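Local coordinates for xylose isomerase domain protein TIM barrel (Planctomyces limnophilus, PDB 3TVA), which binds magnesium in a TIM barrel of the xylose isomerase-like family and probably acts as an isomerase, at residues W11-L23 / A30-H44. Numbering follows the deposited sequence. Where two conformers were deposited one is given.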
ATOM      1  N   TRP A  11       8.176  10.064 -11.387  1.00 21.70           N
ATOM      2  CA  TRP A  11       7.261   8.949 -11.610  1.00 21.32           C
ATOM      3  C   TRP A  11       7.925   7.687 -12.175  1.00 21.73           C
ATOM      4  O   TRP A  11       7.428   7.128 -13.144  1.00 21.48           O
ATOM      5  CB  TRP A  11       6.126   9.400 -12.545  1.00 19.74           C
ATOM      6  CG  TRP A  11       5.119  10.307 -11.887  1.00 22.10           C
ATOM      7  CD1 TRP A  11       5.130  10.747 -10.589  1.00 21.41           C
ATOM      8  CD2 TRP A  11       3.945  10.865 -12.489  1.00 19.43           C
ATOM      9  NE1 TRP A  11       4.040  11.551 -10.352  1.00 21.01           N
ATOM     10  CE2 TRP A  11       3.290  11.630 -11.498  1.00 18.78           C
ATOM     11  CE3 TRP A  11       3.376  10.783 -13.766  1.00 18.98           C
ATOM     12  CZ2 TRP A  11       2.103  12.315 -11.745  1.00 16.26           C
ATOM     13  CZ3 TRP A  11       2.201  11.472 -14.016  1.00 16.72           C
ATOM     14  CH2 TRP A  11       1.578  12.233 -13.010  1.00 19.56           C
ATOM     15  N   PRO A  12       9.039   7.226 -11.567  1.00 21.38           N
ATOM     16  CA  PRO A  12       9.532   5.927 -12.050  1.00 24.86           C
ATOM     17  C   PRO A  12       8.443   4.892 -11.808  1.00 23.86           C
ATOM     18  O   PRO A  12       7.727   4.989 -10.818  1.00 22.37           O
ATOM     19  CB  PRO A  12      10.744   5.645 -11.152  1.00 21.71           C
ATOM     20  CG  PRO A  12      10.457   6.403  -9.873  1.00 21.59           C
ATOM     21  CD  PRO A  12       9.727   7.661 -10.336  1.00 19.40           C
ATOM     22  N   ILE A  13       8.255   3.974 -12.740  1.00 23.09           N
ATOM     23  CA  ILE A  13       7.216   2.966 -12.579  1.00 28.87           C
ATOM     24  C   ILE A  13       7.705   1.806 -11.704  1.00 34.99           C
ATOM     25  O   ILE A  13       8.898   1.499 -11.667  1.00 39.48           O
ATOM     26  CB  ILE A  13       6.619   2.543 -13.942  1.00 38.73           C
ATOM     27  CG1 ILE A  13       5.636   3.625 -14.403  1.00 39.12           C
ATOM     28  CG2 ILE A  13       5.874   1.220 -13.845  1.00 40.35           C
ATOM     29  CD1 ILE A  13       5.991   4.272 -15.682  1.00 42.74           C
ATOM     30  N   GLY A  14       6.789   1.175 -10.982  1.00 29.85           N
ATOM     31  CA  GLY A  14       7.169   0.083 -10.118  1.00 26.39           C
ATOM     32  C   GLY A  14       6.075  -0.947 -10.126  1.00 25.13           C
ATOM     33  O   GLY A  14       5.002  -0.729 -10.700  1.00 22.16           O
ATOM     34  N   VAL A  15       6.374  -2.109  -9.561  1.00 23.10           N
ATOM     35  CA  VAL A  15       5.353  -3.120  -9.362  1.00 19.37           C
ATOM     36  C   VAL A  15       5.426  -3.605  -7.925  1.00 22.05           C
ATOM     37  O   VAL A  15       6.472  -3.523  -7.272  1.00 19.12           O
ATOM     38  CB  VAL A  15       5.481  -4.317 -10.344  1.00 23.28           C
ATOM     39  CG1 VAL A  15       5.407  -3.833 -11.803  1.00 21.53           C
ATOM     40  CG2 VAL A  15       6.769  -5.086 -10.087  1.00 20.57           C
ATOM     41  N   PHE A  16       4.297  -4.084  -7.427  1.00 22.50           N
ATOM     42  CA  PHE A  16       4.225  -4.567  -6.067  1.00 24.04           C
ATOM     43  C   PHE A  16       4.625  -6.040  -6.122  1.00 24.65           C
ATOM     44  O   PHE A  16       4.027  -6.817  -6.852  1.00 28.58           O
ATOM     45  CB  PHE A  16       2.812  -4.352  -5.500  1.00 20.31           C
ATOM     46  CG  PHE A  16       2.690  -4.701  -4.054  1.00 28.46           C
ATOM     47  CD1 PHE A  16       2.758  -3.714  -3.082  1.00 31.31           C
ATOM     48  CD2 PHE A  16       2.518  -6.020  -3.659  1.00 33.49           C
ATOM     49  CE1 PHE A  16       2.656  -4.033  -1.734  1.00 30.49           C
ATOM     50  CE2 PHE A  16       2.411  -6.349  -2.307  1.00 37.86           C
ATOM     51  CZ  PHE A  16       2.474  -5.345  -1.349  1.00 32.87           C
ATOM     52  N   THR A  17       5.641  -6.413  -5.354  0.64 25.47           N
ATOM     53  CA  THR A  17       6.203  -7.754  -5.425  0.64 28.31           C
ATOM     54  C   THR A  17       6.129  -8.482  -4.093  0.64 30.13           C
ATOM     55  O   THR A  17       5.847  -7.877  -3.056  0.64 26.28           O
ATOM     56  CB  THR A  17       7.682  -7.726  -5.857  0.64 33.33           C
ATOM     57  OG1 THR A  17       8.452  -6.991  -4.897  0.64 30.80           O
ATOM     58  CG2 THR A  17       7.822  -7.082  -7.228  0.64 35.14           C
ATOM     59  N   SER A  18       6.340  -9.795  -4.149  1.00 32.26           N
ATOM     60  CA  SER A  18       6.408 -10.637  -2.956  1.00 36.62           C
ATOM     61  C   SER A  18       7.659 -11.494  -3.045  1.00 34.97           C
ATOM     62  O   SER A  18       7.997 -11.954  -4.130  1.00 40.63           O
ATOM     63  CB  SER A  18       5.194 -11.578  -2.871  1.00 40.01           C
ATOM     64  OG  SER A  18       4.032 -10.904  -2.416  1.00 39.51           O
ATOM     65  N   VAL A  19       8.382 -11.663  -1.940  1.00 34.92           N
ATOM     66  CA  VAL A  19       9.391 -12.730  -1.857  1.00 38.66           C
ATOM     67  C   VAL A  19       8.754 -14.120  -1.700  1.00 44.61           C
ATOM     68  O   VAL A  19       8.999 -15.037  -2.491  1.00 47.43           O
ATOM     69  CB  VAL A  19      10.345 -12.504  -0.669  1.00 37.55           C
ATOM     70  CG1 VAL A  19      11.381 -13.637  -0.587  1.00 38.46           C
ATOM     71  CG2 VAL A  19      11.008 -11.144  -0.785  1.00 34.19           C
ATOM     72  N   ASP A  20       7.944 -14.265  -0.655  1.00 46.40           N
ATOM     73  CA  ASP A  20       7.078 -15.429  -0.475  1.00 53.70           C
ATOM     74  C   ASP A  20       5.644 -15.005  -0.108  1.00 56.81           C
ATOM     75  O   ASP A  20       4.711 -15.192  -0.893  1.00 61.87           O
ATOM     76  CB  ASP A  20       7.664 -16.429   0.541  1.00 55.27           C
ATOM     77  CG  ASP A  20       8.269 -15.747   1.772  1.00 54.33           C
ATOM     78  OD1 ASP A  20       9.290 -16.248   2.292  1.00 54.28           O
ATOM     79  OD2 ASP A  20       7.722 -14.720   2.225  1.00 50.79           O
ATOM     80  N   ALA A  21       5.485 -14.419   1.079  1.00 51.28           N
ATOM     81  CA  ALA A  21       4.174 -14.008   1.579  1.00 45.61           C
ATOM     82  C   ALA A  21       3.588 -12.881   0.741  1.00 37.09           C
ATOM     83  O   ALA A  21       4.326 -12.129   0.112  1.00 31.64           O
ATOM     84  CB  ALA A  21       4.271 -13.577   3.042  1.00 45.16           C
ATOM     85  N   GLY A  22       2.263 -12.758   0.739  1.00 37.09           N
ATOM     86  CA  GLY A  22       1.603 -11.674   0.023  1.00 34.15           C
ATOM     87  C   GLY A  22       1.164 -12.019  -1.396  1.00 34.00           C
ATOM     88  O   GLY A  22       1.410 -13.125  -1.895  1.00 33.57           O
ATOM     89  N   LEU A  23       0.482 -11.065  -2.026  1.00 33.97           N
ATOM     90  CA  LEU A  23      -0.102 -11.215  -3.369  1.00 37.34           C
ATOM     91  C   LEU A  23       0.702 -10.647  -4.573  1.00 42.03           C
ATOM     92  O   LEU A  23       0.189 -10.617  -5.704  1.00 34.69           O
ATOM     93  CB  LEU A  23      -1.549 -10.695  -3.377  1.00 38.67           C
ATOM     94  CG  LEU A  23      -2.473 -11.275  -2.292  1.00 42.89           C
ATOM     95  CD1 LEU A  23      -3.894 -10.725  -2.426  1.00 45.65           C
ATOM     96  CD2 LEU A  23      -2.486 -12.802  -2.288  1.00 45.23           C
ATOM     97  N   ALA A  30       9.410  -8.508 -12.137  1.00 31.05           N
ATOM     98  CA  ALA A  30       9.771  -7.086 -12.162  1.00 31.71           C
ATOM     99  C   ALA A  30      10.996  -6.858 -13.053  1.00 34.39           C
ATOM    100  O   ALA A  30      11.072  -5.867 -13.777  1.00 32.08           O
ATOM    101  CB  ALA A  30      10.041  -6.600 -10.757  1.00 27.98           C
ATOM    102  N   GLN A  31      11.935  -7.805 -13.002  1.00 37.98           N
ATOM    103  CA  GLN A  31      13.153  -7.769 -13.805  1.00 43.31           C
ATOM    104  C   GLN A  31      12.881  -7.873 -15.296  1.00 43.71           C
ATOM    105  O   GLN A  31      13.419  -7.086 -16.091  1.00 45.28           O
ATOM    106  CB  GLN A  31      14.051  -8.942 -13.423  1.00 52.95           C
ATOM    107  CG  GLN A  31      15.009  -8.689 -12.295  1.00 55.49           C
ATOM    108  CD  GLN A  31      16.057  -9.785 -12.196  1.00 60.62           C
ATOM    109  OE1 GLN A  31      17.115  -9.713 -12.828  1.00 60.12           O
ATOM    110  NE2 GLN A  31      15.756 -10.815 -11.416  1.00 63.44           N
ATOM    111  N   ASP A  32      12.069  -8.865 -15.658  0.53 44.76           N
ATOM    112  CA  ASP A  32      11.654  -9.086 -17.039  0.53 47.49           C
ATOM    113  C   ASP A  32      11.020  -7.816 -17.619  0.53 46.22           C
ATOM    114  O   ASP A  32      11.322  -7.416 -18.738  0.53 47.79           O
ATOM    115  CB  ASP A  32      10.664 -10.263 -17.127  0.53 49.20           C
ATOM    116  CG  ASP A  32      11.268 -11.592 -16.657  0.53 52.30           C
ATOM    117  OD1 ASP A  32      12.506 -11.756 -16.723  0.53 53.23           O
ATOM    118  OD2 ASP A  32      10.498 -12.485 -16.230  0.53 52.65           O
ATOM    119  N   LEU A  33      10.154  -7.181 -16.833  1.00 45.12           N
ATOM    120  CA  LEU A  33       9.469  -5.946 -17.242  1.00 45.61           C
ATOM    121  C   LEU A  33      10.381  -4.711 -17.209  1.00 41.03           C
ATOM    122  O   LEU A  33      10.017  -3.650 -17.714  1.00 36.14           O
ATOM    123  CB  LEU A  33       8.249  -5.701 -16.353  1.00 42.52           C
ATOM    124  CG  LEU A  33       7.169  -6.774 -16.419  1.00 43.62           C
ATOM    125  CD1 LEU A  33       6.058  -6.474 -15.400  1.00 41.03           C
ATOM    126  CD2 LEU A  33       6.626  -6.871 -17.837  1.00 43.87           C
ATOM    127  N   LYS A  34      11.551  -4.863 -16.591  1.00 41.53           N
ATOM    128  CA  LYS A  34      12.568  -3.814 -16.537  1.00 42.54           C
ATOM    129  C   LYS A  34      12.173  -2.568 -15.745  1.00 38.64           C
ATOM    130  O   LYS A  34      12.715  -1.487 -15.983  1.00 37.33           O
ATOM    131  CB  LYS A  34      13.007  -3.411 -17.956  1.00 43.02           C
ATOM    132  CG  LYS A  34      13.629  -4.544 -18.769  1.00 46.18           C
ATOM    133  CD  LYS A  34      13.994  -4.053 -20.166  0.81 51.50           C
ATOM    134  CE  LYS A  34      14.842  -5.065 -20.923  0.72 57.91           C
ATOM    135  NZ  LYS A  34      14.096  -6.325 -21.186  0.64 62.24           N
ATOM    136  N   VAL A  35      11.256  -2.717 -14.790  1.00 34.27           N
ATOM    137  CA  VAL A  35      10.909  -1.603 -13.911  1.00 28.62           C
ATOM    138  C   VAL A  35      12.058  -1.314 -12.950  1.00 27.38           C
ATOM    139  O   VAL A  35      12.717  -2.236 -12.475  1.00 28.29           O
ATOM    140  CB  VAL A  35       9.580  -1.842 -13.144  1.00 34.55           C
ATOM    141  CG1 VAL A  35       8.480  -2.215 -14.129  1.00 36.32           C
ATOM    142  CG2 VAL A  35       9.741  -2.924 -12.089  1.00 32.10           C
ATOM    143  N   PRO A  36      12.351  -0.024 -12.723  1.00 26.35           N
ATOM    144  CA  PRO A  36      13.413   0.431 -11.815  1.00 27.38           C
ATOM    145  C   PRO A  36      13.130   0.272 -10.305  1.00 26.23           C
ATOM    146  O   PRO A  36      14.078   0.278  -9.520  1.00 23.49           O
ATOM    147  CB  PRO A  36      13.564   1.915 -12.179  1.00 27.81           C
ATOM    148  CG  PRO A  36      12.169   2.324 -12.608  1.00 28.97           C
ATOM    149  CD  PRO A  36      11.639   1.108 -13.352  1.00 28.27           C
ATOM    150  N   THR A  37      11.864   0.199  -9.902  1.00 23.03           N
ATOM    151  CA  THR A  37      11.521   0.222  -8.477  1.00 24.70           C
ATOM    152  C   THR A  37      10.441  -0.798  -8.163  1.00 23.79           C
ATOM    153  O   THR A  37       9.667  -1.176  -9.040  1.00 20.33           O
ATOM    154  CB  THR A  37      10.970   1.604  -7.980  1.00 25.11           C
ATOM    155  OG1 THR A  37       9.685   1.848  -8.564  1.00 30.18           O
ATOM    156  CG2 THR A  37      11.903   2.737  -8.321  1.00 27.38           C
ATOM    157  N   VAL A  38      10.403  -1.244  -6.911  1.00 20.88           N
ATOM    158  CA  VAL A  38       9.323  -2.101  -6.444  1.00 16.38           C
ATOM    159  C   VAL A  38       8.933  -1.725  -5.019  1.00 17.36           C
ATOM    160  O   VAL A  38       9.721  -1.146  -4.270  1.00 21.21           O
ATOM    161  CB  VAL A  38       9.720  -3.605  -6.435  1.00 21.00           C
ATOM    162  CG1 VAL A  38       9.981  -4.133  -7.850  1.00 22.30           C
ATOM    163  CG2 VAL A  38      10.926  -3.853  -5.525  1.00 18.62           C
ATOM    164  N   GLN A  39       7.708  -2.074  -4.653  1.00 16.59           N
ATOM    165  CA  GLN A  39       7.337  -2.211  -3.257  1.00 19.20           C
ATOM    166  C   GLN A  39       7.285  -3.704  -3.007  1.00 21.53           C
ATOM    167  O   GLN A  39       7.009  -4.482  -3.911  1.00 23.94           O
ATOM    168  CB  GLN A  39       5.972  -1.592  -2.974  1.00 16.89           C
ATOM    169  CG  GLN A  39       5.956  -0.082  -3.102  1.00 16.07           C
ATOM    170  CD  GLN A  39       4.646   0.498  -2.627  1.00 21.20           C
ATOM    171  OE1 GLN A  39       3.864  -0.189  -1.977  1.00 24.49           O
ATOM    172  NE2 GLN A  39       4.395   1.766  -2.947  1.00 19.81           N
ATOM    173  N   VAL A  40       7.592  -4.113  -1.788  1.00 16.19           N
ATOM    174  CA  VAL A  40       7.709  -5.529  -1.497  1.00 20.26           C
ATOM    175  C   VAL A  40       6.860  -5.910  -0.296  1.00 25.23           C
ATOM    176  O   VAL A  40       6.942  -5.273   0.760  1.00 23.00           O
ATOM    177  CB  VAL A  40       9.174  -5.895  -1.170  1.00 21.55           C
ATOM    178  CG1 VAL A  40       9.322  -7.391  -1.001  1.00 27.48           C
ATOM    179  CG2 VAL A  40      10.093  -5.400  -2.274  1.00 27.63           C
ATOM    180  N   HIS A  41       6.064  -6.961  -0.438  1.00 20.12           N
ATOM    181  CA  HIS A  41       5.430  -7.526   0.729  1.00 21.23           C
ATOM    182  C   HIS A  41       6.509  -8.198   1.596  1.00 23.41           C
ATOM    183  O   HIS A  41       7.335  -8.949   1.089  1.00 26.39           O
ATOM    184  CB  HIS A  41       4.341  -8.520   0.340  1.00 23.54           C
ATOM    185  CG  HIS A  41       3.434  -8.880   1.476  1.00 29.19           C
ATOM    186  ND1 HIS A  41       3.855  -9.631   2.554  1.00 33.07           N
ATOM    187  CD2 HIS A  41       2.137  -8.566   1.716  1.00 26.65           C
ATOM    188  CE1 HIS A  41       2.848  -9.788   3.400  1.00 32.79           C
ATOM    189  NE2 HIS A  41       1.796  -9.149   2.915  1.00 33.73           N
ATOM    190  N   ALA A  42       6.515  -7.916   2.894  1.00 23.17           N
ATOM    191  CA  ALA A  42       7.537  -8.485   3.775  1.00 22.78           C
ATOM    192  C   ALA A  42       7.467 -10.009   3.762  1.00 18.90           C
ATOM    193  O   ALA A  42       6.391 -10.589   3.698  1.00 18.81           O
ATOM    194  CB  ALA A  42       7.386  -7.966   5.206  1.00 22.46           C
ATOM    195  N   PRO A  43       8.628 -10.656   3.816  1.00 20.67           N
ATOM    196  CA  PRO A  43       8.691 -12.118   3.799  1.00 22.97           C
ATOM    197  C   PRO A  43       8.101 -12.708   5.064  1.00 21.78           C
ATOM    198  O   PRO A  43       7.862 -11.985   6.044  1.00 21.41           O
ATOM    199  CB  PRO A  43      10.190 -12.408   3.715  1.00 23.75           C
ATOM    200  CG  PRO A  43      10.845 -11.203   4.299  1.00 24.28           C
ATOM    201  CD  PRO A  43       9.961 -10.038   3.925  1.00 23.72           C
ATOM    202  N   HIS A  44       7.833 -14.009   5.019  1.00 23.18           N
ATOM    203  CA  HIS A  44       7.390 -14.758   6.189  1.00 29.17           C
ATOM    204  C   HIS A  44       8.407 -14.647   7.325  1.00 28.25           C
ATOM    205  O   HIS A  44       9.579 -14.388   7.079  1.00 24.10           O
ATOM    206  CB  HIS A  44       7.148 -16.217   5.804  1.00 36.99           C
ATOM    207  CG  HIS A  44       5.858 -16.434   5.074  1.00 48.38           C
ATOM    208  ND1 HIS A  44       4.626 -16.170   5.643  1.00 50.73           N
ATOM    209  CD2 HIS A  44       5.605 -16.874   3.817  1.00 50.31           C
ATOM    210  CE1 HIS A  44       3.673 -16.449   4.772  1.00 51.78           C
ATOM    211  NE2 HIS A  44       4.240 -16.873   3.656  1.00 53.05           N
TER
HETATM  212  O   HOH W   1       6.949 -11.641   0.659  1.00 24.95           O
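Thr17 and Gln39 join the parallel strands 13-18 and 37-41, the first beta-alpha-beta unit of the TIM barrel, with helix 27-32 as the crossover. Thr17 N donates to Gln39 O at 2.8 Å, and His41 N donates to Thr17 O with an N-H...O angle of 170°. Gln39 N reaches Val15 O by a more bent bond. In one of the two Thr17 conformers, OG1 adds a second bond to Gln39 O from above the carbonyl plane.

Apolar contacts line one face of the sheet. There Val15 CG2 touches Ala30 CB of the helix at 3.7 Å and Val38 CG1 of the neighbouring strand at 4.0 Å, while Thr17 CG2, in the same conformer, packs on Val38 CG1. Among the side chains opposite these, the Phe16 ring lies against Gln39 CB and His41 CB.

Beyond the strands, two CH-pi contacts join the loops. Gly22 CA sits over the centre of the His41 ring, and Ala21 CB lies 3.4 Å from the centroid of the His44 ring. His41 ND1 donates to Ala42 O, which steadies that ring. Asp20 OD2 accepts His44 N at 2.9 Å on its syn side.

Gln39 OE1 is hydrogen-bonded to NE2 of the magnesium ligand His211, and Phe16 packs near another ligand, Glu259. The strand pairing therefore places second-shell side chains beside the metal site, while the polar and CH-pi contacts tie the loops after the two strands to each other.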